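PDB 4UVM: glutathione uptake transporter from Shewanella oneidensis, which probably carries small peptides across the membrane, driven by the proton gradient, as a POT-family member of the major facilitator superfamily. Local coordinates for residues R220-T225 / A274-Q279; V243-A248 / C262-L267; L299-L304 / R504-Q509. One frame throughout, in Å; residues are numbered along the deposited sequence.

Contact 1 (R220-T225 / A274-Q279). With 78N ((2R)-2,3-dihydroxypropyl(7Z)-pentadec-7-enoate), chain E.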
ATOM      1  N   ARG A 220      19.161  13.499  12.715  1.00 64.71           N
ATOM      2  CA  ARG A 220      19.140  14.677  13.573  1.00 66.88           C
ATOM      3  C   ARG A 220      20.541  15.252  13.739  1.00 72.65           C
ATOM      4  O   ARG A 220      20.714  16.465  13.861  1.00 74.06           O
ATOM      5  CB  ARG A 220      18.543  14.345  14.942  1.00 68.43           C
ATOM      6  CG  ARG A 220      18.386  15.553  15.859  1.00 72.99           C
ATOM      7  CD  ARG A 220      17.679  15.178  17.149  1.00 78.21           C
ATOM      8  NE  ARG A 220      17.443  16.330  18.018  1.00 88.40           N
ATOM      9  CZ  ARG A 220      16.340  17.075  17.997  1.00 98.82           C
ATOM     10  NH1 ARG A 220      15.364  16.796  17.145  1.00 97.04           N
ATOM     11  NH2 ARG A 220      16.214  18.101  18.829  1.00 93.22           N
ATOM     12  N   SER A 221      21.542  14.376  13.734  1.00 71.22           N
ATOM     13  CA  SER A 221      22.929  14.812  13.840  1.00 70.49           C
ATOM     14  C   SER A 221      23.375  15.513  12.563  1.00 72.05           C
ATOM     15  O   SER A 221      24.021  16.556  12.617  1.00 75.68           O
ATOM     16  CB  SER A 221      23.850  13.627  14.140  1.00 69.04           C
ATOM     17  OG  SER A 221      23.655  13.152  15.461  1.00 67.07           O
ATOM     18  N   ALA A 222      23.012  14.945  11.418  1.00 72.02           N
ATOM     19  CA  ALA A 222      23.421  15.478  10.120  1.00 73.42           C
ATOM     20  C   ALA A 222      22.914  16.901   9.869  1.00 75.99           C
ATOM     21  O   ALA A 222      23.496  17.644   9.080  1.00 74.86           O
ATOM     22  CB  ALA A 222      22.947  14.553   9.010  1.00 71.81           C
ATOM     23  N   LEU A 223      21.833  17.282  10.541  1.00 73.66           N
ATOM     24  CA  LEU A 223      21.238  18.597  10.333  1.00 75.90           C
ATOM     25  C   LEU A 223      21.695  19.628  11.362  1.00 79.96           C
ATOM     26  O   LEU A 223      21.975  20.776  11.016  1.00 86.88           O
ATOM     27  CB  LEU A 223      19.712  18.496  10.356  1.00 76.69           C
ATOM     28  CG  LEU A 223      19.062  17.755   9.186  1.00 74.28           C
ATOM     29  CD1 LEU A 223      17.566  17.629   9.410  1.00 68.86           C
ATOM     30  CD2 LEU A 223      19.356  18.470   7.875  1.00 77.22           C
ATOM     31  N   LEU A 224      21.769  19.215  12.623  1.00 82.21           N
ATOM     32  CA  LEU A 224      22.057  20.138  13.718  1.00 84.50           C
ATOM     33  C   LEU A 224      23.554  20.380  13.937  1.00 83.39           C
ATOM     34  O   LEU A 224      23.951  21.456  14.394  1.00 85.71           O
ATOM     35  CB  LEU A 224      21.424  19.627  15.012  1.00 81.71           C
ATOM     36  CG  LEU A 224      19.910  19.417  14.971  1.00 80.83           C
ATOM     37  CD1 LEU A 224      19.386  19.072  16.355  1.00 90.39           C
ATOM     38  CD2 LEU A 224      19.199  20.640  14.415  1.00 78.96           C
ATOM     39  N   THR A 225      24.380  19.387  13.619  1.00 79.26           N
ATOM     40  CA  THR A 225      25.826  19.537  13.753  1.00 81.48           C
ATOM     41  C   THR A 225      26.344  20.637  12.833  1.00 89.25           C
ATOM     42  O   THR A 225      26.079  20.630  11.628  1.00 81.73           O
ATOM     43  CB  THR A 225      26.574  18.222  13.440  1.00 78.30           C
ATOM     44  OG1 THR A 225      26.301  17.261  14.468  1.00 75.81           O
ATOM     45  CG2 THR A 225      28.074  18.462  13.367  1.00 77.69           C
ATOM     46  N   ALA A 274      16.379  15.114   1.901  1.00 80.24           N
ATOM     47  CA  ALA A 274      17.304  15.703   0.938  1.00 76.38           C
ATOM     48  C   ALA A 274      18.422  16.456   1.656  1.00 80.47           C
ATOM     49  O   ALA A 274      19.605  16.301   1.330  1.00 80.34           O
ATOM     50  CB  ALA A 274      16.567  16.628  -0.008  1.00 63.89           C
ATOM     51  N   GLY A 275      18.035  17.269   2.637  1.00 80.02           N
ATOM     52  CA  GLY A 275      18.981  18.061   3.401  1.00 79.39           C
ATOM     53  C   GLY A 275      19.993  17.232   4.169  1.00 79.17           C
ATOM     54  O   GLY A 275      21.178  17.565   4.202  1.00 80.02           O
ATOM     55  N   ALA A 276      19.530  16.148   4.784  1.00 78.84           N
ATOM     56  CA  ALA A 276      20.409  15.283   5.565  1.00 74.72           C
ATOM     57  C   ALA A 276      21.434  14.584   4.677  1.00 74.23           C
ATOM     58  O   ALA A 276      22.545  14.294   5.116  1.00 78.45           O
ATOM     59  CB  ALA A 276      19.599  14.262   6.339  1.00 69.19           C
ATOM     60  N   SER A 277      21.056  14.316   3.432  1.00 74.98           N
ATOM     61  CA  SER A 277      21.948  13.648   2.493  1.00 77.99           C
ATOM     62  C   SER A 277      23.141  14.537   2.142  1.00 79.40           C
ATOM     63  O   SER A 277      24.260  14.049   1.964  1.00 73.81           O
ATOM     64  CB  SER A 277      21.190  13.254   1.225  1.00 79.62           C
ATOM     65  OG  SER A 277      21.985  12.423   0.398  1.00 81.20           O
ATOM     66  N   LEU A 278      22.893  15.841   2.047  1.00 82.40           N
ATOM     67  CA  LEU A 278      23.945  16.809   1.750  1.00 87.79           C
ATOM     68  C   LEU A 278      24.980  16.876   2.865  1.00 81.48           C
ATOM     69  O   LEU A 278      26.175  17.044   2.615  1.00 82.75           O
ATOM     70  CB  LEU A 278      23.350  18.203   1.530  1.00 79.54           C
ATOM     71  CG  LEU A 278      22.413  18.416   0.343  1.00 81.03           C
ATOM     72  CD1 LEU A 278      21.984  19.871   0.282  1.00 84.00           C
ATOM     73  CD2 LEU A 278      23.086  17.991  -0.953  1.00 82.29           C
ATOM     74  N   GLN A 279      24.506  16.741   4.098  1.00 77.32           N
ATOM     75  CA  GLN A 279      25.323  16.998   5.272  1.00 75.49           C
ATOM     76  C   GLN A 279      25.589  15.743   6.099  1.00 75.49           C
ATOM     77  O   GLN A 279      25.864  15.829   7.297  1.00 76.96           O
ATOM     78  CB  GLN A 279      24.643  18.053   6.144  1.00 72.35           C
ATOM     79  CG  GLN A 279      24.553  19.421   5.508  1.00 75.31           C
ATOM     80  CD  GLN A 279      23.911  20.444   6.423  1.00 82.02           C
ATOM     81  OE1 GLN A 279      23.711  21.598   6.040  1.00 91.52           O
ATOM     82  NE2 GLN A 279      23.583  20.025   7.641  1.00 78.27           N
TER
HETATM   83  O22 78N E1516      22.529   9.702  -3.146  1.00 92.53           O
HETATM   84  C19 78N E1516      21.181   9.440  -2.990  1.00 79.86           C
HETATM   85  C18 78N E1516      20.610   9.646  -1.632  1.00 79.45           C
HETATM   86  O20 78N E1516      21.590  10.180  -0.828  1.00 85.85           O
HETATM   87  C17 78N E1516      19.449  10.589  -1.670  1.00 80.30           C
HETATM   88  O16 78N E1516      18.310  10.235  -0.959  1.00 88.93           O
HETATM   89  C8  78N E1516      17.329  11.171  -0.707  1.00 77.85           C
HETATM   90  O15 78N E1516      17.500  12.333  -1.054  1.00 77.21           O
HETATM   91  C7  78N E1516      16.057  10.763  -0.002  1.00 76.86           C
HETATM   92  C6  78N E1516      14.774  11.477  -0.339  1.00 81.34           C
HETATM   93  C5  78N E1516      13.871  10.877  -1.388  1.00 82.42           C
HETATM   94  C4  78N E1516      12.428  10.640  -1.027  1.00 80.10           C
HETATM   95  C3  78N E1516      11.475  11.797  -1.162  1.00 81.43           C
HETATM   96  C2  78N E1516      11.568  12.621  -2.427  1.00 86.82           C
HETATM   97  C1  78N E1516      10.430  12.968  -3.137  1.00 87.31           C
HETATM   98  C9  78N E1516       9.059  12.534  -2.670  1.00 84.59           C
HETATM   99  C10 78N E1516       8.079  12.117  -3.727  1.00 84.15           C
HETATM  100  C11 78N E1516       8.227  12.739  -5.084  1.00 90.41           C
HETATM  101  C12 78N E1516       7.743  14.143  -5.263  1.00 89.86           C
HETATM  102  C13 78N E1516       8.117  14.853  -6.520  1.00 91.21           C
HETATM  103  C15 78N E1516       9.831  16.341  -7.719  1.00 86.73           C
HETATM  104  C14 78N E1516       9.527  15.349  -6.642  1.00 90.29           C
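The flat carboxamide of Q279 meets A222 through its rim: NE2 gives a hydrogen bond of 2.8 Å to A222 O, which lies close to the amide plane. The donor also sits in the plane of the A222 carbonyl, with a C=O...donor angle of 150°. The other end of the amide is held too, since OE1 accepts from G234 N at the start of helix 233-250. The one other flat side-chain group, the R220 guanidinium, touches nothing across the contact and carries L224 CD1 over one face, near the rim. Q279 reaches A222 because CG stands anti to its own carbonyl carbon (chi1 -66°) and the chain runs extended from there.

Beside this bond small side chains pack on backbone. A222 CB lies 3.6 Å from Q279 O and 4.3 Å from A276 CB, while L223 CD2 comes within 3.9 Å of A276 N, against the backbone of G275 and A276. Segments 220-224 and 274-278 cross at 75°, their axes 8.5 Å apart. An alanine in place of Q279 would probably leave A222 O and G234 N without their amide partners and let the end of helix 215-224 shift. On the far side of helix 257-278, S277 OG hydrogen-bonds the glycerol O20 of the bound lipid at 2.6 Å and also R296. The chemistry implies a buried junction in which one neutral amide, bonded at both ends, ties a carbonyl in the last turn of one helix to the start of another.

Contact 2 (V243-A248 / C262-L267)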
ATOM      1  N   VAL A 243       8.069  24.923   6.012  1.00 76.13           N
ATOM      2  CA  VAL A 243       7.301  26.029   5.454  1.00 78.54           C
ATOM      3  C   VAL A 243       6.341  25.518   4.382  1.00 78.52           C
ATOM      4  O   VAL A 243       5.164  25.885   4.364  1.00 75.06           O
ATOM      5  CB  VAL A 243       8.223  27.117   4.855  1.00 75.56           C
ATOM      6  CG1 VAL A 243       7.417  28.105   4.026  1.00 77.85           C
ATOM      7  CG2 VAL A 243       8.980  27.839   5.957  1.00 74.59           C
ATOM      8  N   SER A 244       6.856  24.665   3.498  1.00 76.04           N
ATOM      9  CA  SER A 244       6.062  24.082   2.421  1.00 73.09           C
ATOM     10  C   SER A 244       4.882  23.281   2.950  1.00 77.32           C
ATOM     11  O   SER A 244       3.767  23.388   2.437  1.00 79.26           O
ATOM     12  CB  SER A 244       6.933  23.188   1.541  1.00 69.99           C
ATOM     13  OG  SER A 244       7.948  23.940   0.907  1.00 76.53           O
ATOM     14  N   ALA A 245       5.136  22.472   3.973  1.00 78.25           N
ATOM     15  CA  ALA A 245       4.087  21.683   4.603  1.00 76.38           C
ATOM     16  C   ALA A 245       2.983  22.597   5.114  1.00 77.23           C
ATOM     17  O   ALA A 245       1.799  22.285   4.988  1.00 86.46           O
ATOM     18  CB  ALA A 245       4.654  20.849   5.738  1.00 76.97           C
ATOM     19  N   ALA A 246       3.384  23.732   5.677  1.00 76.26           N
ATOM     20  CA  ALA A 246       2.434  24.708   6.197  1.00 78.87           C
ATOM     21  C   ALA A 246       1.592  25.293   5.070  1.00 77.27           C
ATOM     22  O   ALA A 246       0.415  25.590   5.256  1.00 76.48           O
ATOM     23  CB  ALA A 246       3.162  25.812   6.949  1.00 79.83           C
ATOM     24  N   TYR A 247       2.203  25.448   3.899  1.00 76.90           N
ATOM     25  CA  TYR A 247       1.495  25.948   2.727  1.00 77.96           C
ATOM     26  C   TYR A 247       0.507  24.913   2.207  1.00 80.98           C
ATOM     27  O   TYR A 247      -0.478  25.256   1.552  1.00 84.23           O
ATOM     28  CB  TYR A 247       2.481  26.330   1.621  1.00 79.40           C
ATOM     29  CG  TYR A 247       1.817  26.877   0.374  1.00 82.90           C
ATOM     30  CD1 TYR A 247       0.964  27.971   0.441  1.00 83.18           C
ATOM     31  CD2 TYR A 247       2.057  26.311  -0.872  1.00 87.72           C
ATOM     32  CE1 TYR A 247       0.360  28.478  -0.696  1.00 88.45           C
ATOM     33  CE2 TYR A 247       1.460  26.811  -2.016  1.00 88.44           C
ATOM     34  CZ  TYR A 247       0.611  27.897  -1.922  1.00 90.82           C
ATOM     35  OH  TYR A 247       0.010  28.404  -3.055  1.00 90.82           O
ATOM     36  N   ALA A 248       0.780  23.643   2.493  1.00 79.40           N
ATOM     37  CA  ALA A 248      -0.120  22.564   2.103  1.00 76.63           C
ATOM     38  C   ALA A 248      -1.213  22.382   3.149  1.00 78.05           C
ATOM     39  O   ALA A 248      -2.370  22.117   2.818  1.00 83.62           O
ATOM     40  CB  ALA A 248       0.649  21.268   1.907  1.00 75.13           C
ATOM     41  N   CYS A 262      -1.055  14.391   4.101  1.00 71.75           N
ATOM     42  CA  CYS A 262      -0.058  13.584   3.413  1.00 69.86           C
ATOM     43  C   CYS A 262       0.923  14.459   2.647  1.00 72.36           C
ATOM     44  O   CYS A 262       2.120  14.176   2.619  1.00 77.20           O
ATOM     45  CB  CYS A 262      -0.727  12.586   2.470  1.00 68.85           C
ATOM     46  SG  CYS A 262      -1.103  10.999   3.237  1.00 77.25           S
ATOM     47  N   CYS A 263       0.413  15.519   2.025  1.00 71.71           N
ATOM     48  CA  CYS A 263       1.262  16.470   1.315  1.00 71.49           C
ATOM     49  C   CYS A 263       2.298  17.057   2.260  1.00 78.97           C
ATOM     50  O   CYS A 263       3.480  17.149   1.925  1.00 77.68           O
ATOM     51  CB  CYS A 263       0.431  17.593   0.692  1.00 71.14           C
ATOM     52  SG  CYS A 263      -0.557  17.088  -0.729  1.00 74.38           S
ATOM     53  N   ALA A 264       1.844  17.446   3.446  1.00 74.58           N
ATOM     54  CA  ALA A 264       2.733  17.964   4.473  1.00 72.08           C
ATOM     55  C   ALA A 264       3.769  16.913   4.843  1.00 75.72           C
ATOM     56  O   ALA A 264       4.966  17.190   4.864  1.00 77.50           O
ATOM     57  CB  ALA A 264       1.944  18.389   5.697  1.00 68.45           C
ATOM     58  N   MET A 265       3.296  15.702   5.113  1.00 75.15           N
ATOM     59  CA  MET A 265       4.166  14.602   5.503  1.00 75.77           C
ATOM     60  C   MET A 265       5.219  14.311   4.439  1.00 76.60           C
ATOM     61  O   MET A 265       6.390  14.097   4.755  1.00 78.09           O
ATOM     62  CB  MET A 265       3.340  13.347   5.774  1.00 77.80           C
ATOM     63  CG  MET A 265       4.155  12.176   6.285  1.00 84.18           C
ATOM     64  SD  MET A 265       3.301  10.603   6.087  1.00 98.83           S
ATOM     65  CE  MET A 265       3.393  10.390   4.313  1.00 78.24           C
ATOM     66  N   VAL A 266       4.797  14.307   3.178  1.00 75.16           N
ATOM     67  CA  VAL A 266       5.700  14.029   2.066  1.00 76.55           C
ATOM     68  C   VAL A 266       6.750  15.125   1.910  1.00 75.36           C
ATOM     69  O   VAL A 266       7.944  14.841   1.801  1.00 76.28           O
ATOM     70  CB  VAL A 266       4.928  13.871   0.740  1.00 73.55           C
ATOM     71  CG1 VAL A 266       5.879  13.945  -0.448  1.00 72.53           C
ATOM     72  CG2 VAL A 266       4.158  12.561   0.733  1.00 70.63           C
ATOM     73  N   LEU A 267       6.299  16.375   1.907  1.00 74.60           N
ATOM     74  CA  LEU A 267       7.202  17.513   1.780  1.00 79.00           C
ATOM     75  C   LEU A 267       8.219  17.546   2.912  1.00 75.74           C
ATOM     76  O   LEU A 267       9.401  17.800   2.684  1.00 76.60           O
ATOM     77  CB  LEU A 267       6.415  18.824   1.757  1.00 79.49           C
ATOM     78  CG  LEU A 267       5.541  19.071   0.531  1.00 70.40           C
ATOM     79  CD1 LEU A 267       4.701  20.318   0.740  1.00 69.64           C
ATOM     80  CD2 LEU A 267       6.395  19.191  -0.718  1.00 63.28           C
TER
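A245 and A264 meet at the closest part of this helical hairpin, their CB atoms 3.7 Å apart and their CA atoms 4.0 Å apart. No side chain longer than a methyl stands between the two backbones at this level, and that lets the antiparallel segments (169°) come to 8.1 Å between axes. One turn along, A248 CB points at C263 CB, 3.9 Å away. L267 is the one long side chain of the interface: CG stands anti to its carbonyl carbon (chi1 -68°) and CD1 continues the chain anti (chi2 173°), reaching over to the other helix to touch S244 O at 3.6 Å and S244 CB at 3.7 Å. The same methyl lies 4.3 Å from A248 CB, so it bridges two successive turns of helix 233-250.

Away from the buried A245 and A248 the contact changes character. L267 and S244 meet at its rim, and the S244 hydroxyl turns back to I240 O instead of crossing. V243, A246 and Y247 lie on the exposed outer flank of helix 233-250. Helix 257-278, by contrast, has protein behind it: C262 packs on T451 and L455, and V266 on V452, all of helix 439-463, while C262 also touches a bound monoacylglycerol.

The position of the pair, between the two six-helix bundles in sequence, is consistent with the extra hairpin that bacterial POT transporters add to the major facilitator fold. With no hydrogen bond across the segments, the chemistry implies that here the hairpin is held by van der Waals contact between small, close-fitting surfaces, the one hydroxyl among the touching residues, that of S244, bonding within its own helix.

Contact 3 (L299-L304 / R504-Q509). With 78N ((2R)-2,3-dihydroxypropyl(7Z)-pentadec-7-enoate), chain E.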
ATOM      1  N   LEU A 299      18.988   5.858   2.517  1.00 67.68           N
ATOM      2  CA  LEU A 299      18.640   7.049   1.744  1.00 70.58           C
ATOM      3  C   LEU A 299      18.625   6.782   0.242  1.00 69.90           C
ATOM      4  O   LEU A 299      17.890   7.428  -0.500  1.00 68.78           O
ATOM      5  CB  LEU A 299      19.607   8.192   2.054  1.00 71.79           C
ATOM      6  CG  LEU A 299      19.416   8.893   3.400  1.00 70.12           C
ATOM      7  CD1 LEU A 299      20.323  10.107   3.500  1.00 73.76           C
ATOM      8  CD2 LEU A 299      17.967   9.292   3.583  1.00 69.99           C
ATOM      9  N   ARG A 300      19.438   5.829  -0.203  1.00 70.18           N
ATOM     10  CA  ARG A 300      19.451   5.452  -1.610  1.00 70.77           C
ATOM     11  C   ARG A 300      18.232   4.602  -1.940  1.00 70.18           C
ATOM     12  O   ARG A 300      17.674   4.693  -3.034  1.00 73.43           O
ATOM     13  CB  ARG A 300      20.735   4.699  -1.962  1.00 69.22           C
ATOM     14  CG  ARG A 300      21.985   5.555  -1.904  1.00 70.78           C
ATOM     15  CD  ARG A 300      23.134   4.899  -2.650  1.00 76.87           C
ATOM     16  NE  ARG A 300      24.385   5.626  -2.458  1.00 78.46           N
ATOM     17  CZ  ARG A 300      25.334   5.266  -1.602  1.00 75.34           C
ATOM     18  NH1 ARG A 300      25.182   4.176  -0.862  1.00 70.50           N
ATOM     19  NH2 ARG A 300      26.438   5.991  -1.491  1.00 84.94           N
ATOM     20  N   ILE A 301      17.823   3.779  -0.982  1.00 68.00           N
ATOM     21  CA  ILE A 301      16.639   2.943  -1.135  1.00 65.99           C
ATOM     22  C   ILE A 301      15.383   3.814  -1.159  1.00 67.03           C
ATOM     23  O   ILE A 301      14.404   3.495  -1.831  1.00 67.92           O
ATOM     24  CB  ILE A 301      16.539   1.898  -0.002  1.00 63.80           C
ATOM     25  CG1 ILE A 301      17.738   0.953  -0.044  1.00 65.07           C
ATOM     26  CG2 ILE A 301      15.260   1.092  -0.104  1.00 65.98           C
ATOM     27  CD1 ILE A 301      17.698  -0.127   1.015  1.00 64.67           C
ATOM     28  N   LEU A 302      15.424   4.926  -0.433  1.00 68.09           N
ATOM     29  CA  LEU A 302      14.311   5.865  -0.405  1.00 66.17           C
ATOM     30  C   LEU A 302      13.969   6.378  -1.794  1.00 68.72           C
ATOM     31  O   LEU A 302      12.798   6.457  -2.161  1.00 78.73           O
ATOM     32  CB  LEU A 302      14.627   7.044   0.513  1.00 69.92           C
ATOM     33  CG  LEU A 302      13.896   7.057   1.854  1.00 72.73           C
ATOM     34  CD1 LEU A 302      14.216   5.802   2.650  1.00 71.67           C
ATOM     35  CD2 LEU A 302      14.261   8.306   2.638  1.00 77.28           C
ATOM     36  N   VAL A 303      14.994   6.731  -2.566  1.00 69.03           N
ATOM     37  CA  VAL A 303      14.782   7.226  -3.921  1.00 73.20           C
ATOM     38  C   VAL A 303      14.193   6.119  -4.791  1.00 70.06           C
ATOM     39  O   VAL A 303      13.324   6.367  -5.628  1.00 70.33           O
ATOM     40  CB  VAL A 303      16.088   7.750  -4.548  1.00 67.40           C
ATOM     41  CG1 VAL A 303      15.852   8.197  -5.982  1.00 64.97           C
ATOM     42  CG2 VAL A 303      16.644   8.897  -3.719  1.00 67.79           C
ATOM     43  N   LEU A 304      14.662   4.896  -4.570  1.00 68.95           N
ATOM     44  CA  LEU A 304      14.110   3.727  -5.242  1.00 67.13           C
ATOM     45  C   LEU A 304      12.614   3.592  -4.964  1.00 66.06           C
ATOM     46  O   LEU A 304      11.821   3.435  -5.890  1.00 66.64           O
ATOM     47  CB  LEU A 304      14.849   2.463  -4.798  1.00 69.33           C
ATOM     48  CG  LEU A 304      15.526   1.630  -5.887  1.00 75.39           C
ATOM     49  CD1 LEU A 304      16.280   2.528  -6.851  1.00 68.64           C
ATOM     50  CD2 LEU A 304      16.462   0.597  -5.265  1.00 69.97           C
ATOM     51  N   ARG A 504      21.263   2.332 -12.593  1.00 77.22           N
ATOM     52  CA  ARG A 504      22.605   2.115 -13.128  1.00 84.23           C
ATOM     53  C   ARG A 504      23.643   2.823 -12.255  1.00 81.71           C
ATOM     54  O   ARG A 504      24.787   2.380 -12.142  1.00 77.16           O
ATOM     55  CB  ARG A 504      22.695   2.591 -14.586  1.00 77.62           C
ATOM     56  CG  ARG A 504      22.539   4.092 -14.789  1.00 79.35           C
ATOM     57  CD  ARG A 504      22.549   4.465 -16.270  1.00 86.14           C
ATOM     58  NE  ARG A 504      22.508   5.913 -16.471  1.00 89.23           N
ATOM     59  CZ  ARG A 504      22.335   6.508 -17.649  1.00 94.31           C
ATOM     60  NH1 ARG A 504      22.182   5.781 -18.748  1.00 92.72           N
ATOM     61  NH2 ARG A 504      22.312   7.832 -17.727  1.00 95.12           N
ATOM     62  N   SER A 505      23.223   3.919 -11.633  1.00 78.92           N
ATOM     63  CA  SER A 505      24.063   4.667 -10.707  1.00 72.25           C
ATOM     64  C   SER A 505      24.090   4.001  -9.334  1.00 72.62           C
ATOM     65  O   SER A 505      25.080   4.084  -8.610  1.00 78.49           O
ATOM     66  CB  SER A 505      23.562   6.107 -10.586  1.00 68.33           C
ATOM     67  OG  SER A 505      24.181   6.775  -9.502  1.00 71.38           O
ATOM     68  N   TYR A 506      22.992   3.338  -8.990  1.00 71.83           N
ATOM     69  CA  TYR A 506      22.844   2.675  -7.701  1.00 70.90           C
ATOM     70  C   TYR A 506      23.812   1.500  -7.546  1.00 72.62           C
ATOM     71  O   TYR A 506      24.343   1.262  -6.460  1.00 72.91           O
ATOM     72  CB  TYR A 506      21.397   2.195  -7.529  1.00 69.42           C
ATOM     73  CG  TYR A 506      21.095   1.539  -6.200  1.00 65.23           C
ATOM     74  CD1 TYR A 506      21.300   0.177  -6.012  1.00 61.88           C
ATOM     75  CD2 TYR A 506      20.585   2.278  -5.139  1.00 64.39           C
ATOM     76  CE1 TYR A 506      21.020  -0.426  -4.802  1.00 59.83           C
ATOM     77  CE2 TYR A 506      20.300   1.682  -3.925  1.00 62.42           C
ATOM     78  CZ  TYR A 506      20.520   0.330  -3.763  1.00 62.56           C
ATOM     79  OH  TYR A 506      20.239  -0.271  -2.559  1.00 64.06           O
ATOM     80  N   GLN A 507      24.038   0.772  -8.636  1.00 74.44           N
ATOM     81  CA  GLN A 507      24.867  -0.431  -8.608  1.00 78.85           C
ATOM     82  C   GLN A 507      26.356  -0.112  -8.718  1.00 79.44           C
ATOM     83  O   GLN A 507      27.203  -1.012  -8.699  1.00 77.77           O
ATOM     84  CB  GLN A 507      24.451  -1.381  -9.729  1.00 82.23           C
ATOM     85  CG  GLN A 507      23.197  -2.179  -9.426  1.00 86.36           C
ATOM     86  CD  GLN A 507      22.605  -2.818 -10.667  1.00100.39           C
ATOM     87  OE1 GLN A 507      22.528  -2.188 -11.724  1.00 94.87           O
ATOM     88  NE2 GLN A 507      22.186  -4.074 -10.547  1.00 98.94           N
ATOM     89  N   MET A 508      26.663   1.175  -8.838  1.00 77.50           N
ATOM     90  CA  MET A 508      28.038   1.645  -8.850  1.00 77.95           C
ATOM     91  C   MET A 508      28.506   2.020  -7.448  1.00 79.93           C
ATOM     92  O   MET A 508      29.618   2.519  -7.274  1.00 79.15           O
ATOM     93  CB  MET A 508      28.183   2.860  -9.765  1.00 76.03           C
ATOM     94  CG  MET A 508      28.124   2.575 -11.252  1.00 75.73           C
ATOM     95  SD  MET A 508      28.421   4.102 -12.161  1.00 79.96           S
ATOM     96  CE  MET A 508      28.640   3.497 -13.828  1.00 80.14           C
ATOM     97  N   GLN A 509      27.655   1.786  -6.452  1.00 80.78           N
ATOM     98  CA  GLN A 509      27.866   2.381  -5.139  1.00 81.53           C
ATOM     99  C   GLN A 509      28.414   1.431  -4.079  1.00 87.65           C
ATOM    100  O   GLN A 509      29.626   1.357  -3.875  1.00106.29           O
ATOM    101  CB  GLN A 509      26.557   2.999  -4.639  1.00 83.20           C
ATOM    102  CG  GLN A 509      26.031   4.118  -5.522  1.00 79.53           C
ATOM    103  CD  GLN A 509      27.076   5.183  -5.807  1.00 80.72           C
ATOM    104  OE1 GLN A 509      27.813   5.604  -4.914  1.00 87.32           O
ATOM    105  NE2 GLN A 509      27.149   5.619  -7.060  1.00 77.63           N
TER
HETATM  106  O22 78N E1516      22.529   9.702  -3.146  1.00 92.53           O
HETATM  107  C19 78N E1516      21.181   9.440  -2.990  1.00 79.86           C
HETATM  108  C18 78N E1516      20.610   9.646  -1.632  1.00 79.45           C
HETATM  109  O20 78N E1516      21.590  10.180  -0.828  1.00 85.85           O
HETATM  110  C17 78N E1516      19.449  10.589  -1.670  1.00 80.30           C
HETATM  111  O16 78N E1516      18.310  10.235  -0.959  1.00 88.93           O
HETATM  112  C8  78N E1516      17.329  11.171  -0.707  1.00 77.85           C
HETATM  113  O15 78N E1516      17.500  12.333  -1.054  1.00 77.21           O
HETATM  114  C7  78N E1516      16.057  10.763  -0.002  1.00 76.86           C
HETATM  115  C6  78N E1516      14.774  11.477  -0.339  1.00 81.34           C
HETATM  116  C5  78N E1516      13.871  10.877  -1.388  1.00 82.42           C
HETATM  117  C4  78N E1516      12.428  10.640  -1.027  1.00 80.10           C
HETATM  118  C3  78N E1516      11.475  11.797  -1.162  1.00 81.43           C
HETATM  119  C2  78N E1516      11.568  12.621  -2.427  1.00 86.82           C
HETATM  120  C1  78N E1516      10.430  12.968  -3.137  1.00 87.31           C
HETATM  121  C9  78N E1516       9.059  12.534  -2.670  1.00 84.59           C
HETATM  122  C10 78N E1516       8.079  12.117  -3.727  1.00 84.15           C
HETATM  123  C11 78N E1516       8.227  12.739  -5.084  1.00 90.41           C
HETATM  124  C12 78N E1516       7.743  14.143  -5.263  1.00 89.86           C
HETATM  125  C13 78N E1516       8.117  14.853  -6.520  1.00 91.21           C
HETATM  126  C15 78N E1516       9.831  16.341  -7.719  1.00 86.73           C
HETATM  127  C14 78N E1516       9.527  15.349  -6.642  1.00 90.29           C
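R300 and Y506 join the first and last helices of the C-terminal bundle of the major facilitator fold, 289-306 and 480-506. At the root of the arginine, R300 CB lies 3.6 Å from Y506 CE2, approaching the ring obliquely. CG turns to the lipid headgroup, 4.1 Å from its C19. The chain then runs extended to NE: CD comes within 4.2 Å of Q509 CG, and NE closer, 3.8 Å from the same atom. Around CZ the guanidinium lies flat under Q509, whose CB sits 3.9 Å above the plane, over its centre. At the tip, NH2 is 3.7 Å from Q509 OE1, too long for a hydrogen bond, and the guanidinium and amide planes are turned 34° apart.

Alongside, the Y506 ring takes L304 CD2 over one face, toward the rim. Its hydroxyl lies by I301 CG1 and bonds Q433 of helix 426-433, which would help hold that end of the ring in place. Q509 also touches a crystal neighbour, so its pose may owe something to the lattice. Its bent chain brings NE2 back to S505 O, a hydrogen bond of 3.0 Å with an N-H...O angle of 160°.

Contacts 1 and 2 share helix 257-278, which meets helix 233-250 in contact 2 and the short helix 215-224 in contact 1; their centres are about 19 Å apart and their nearest atoms about 8 Å. Contact 3 begins on the next long helix, 289-306, with its centre about 19 Å from that of contact 1. These two touch directly, S277 CB lying 4.0 Å from L299 CD1, and the same monoacylglycerol lies against both. Contact 2 stays about 9 Å from contact 3 at the nearest atoms. The lipid, probably from the in meso crystallisation medium, thus lies between helix 257-278 and helices 289-306 and 480-506, the last contributing Y502 to its pocket.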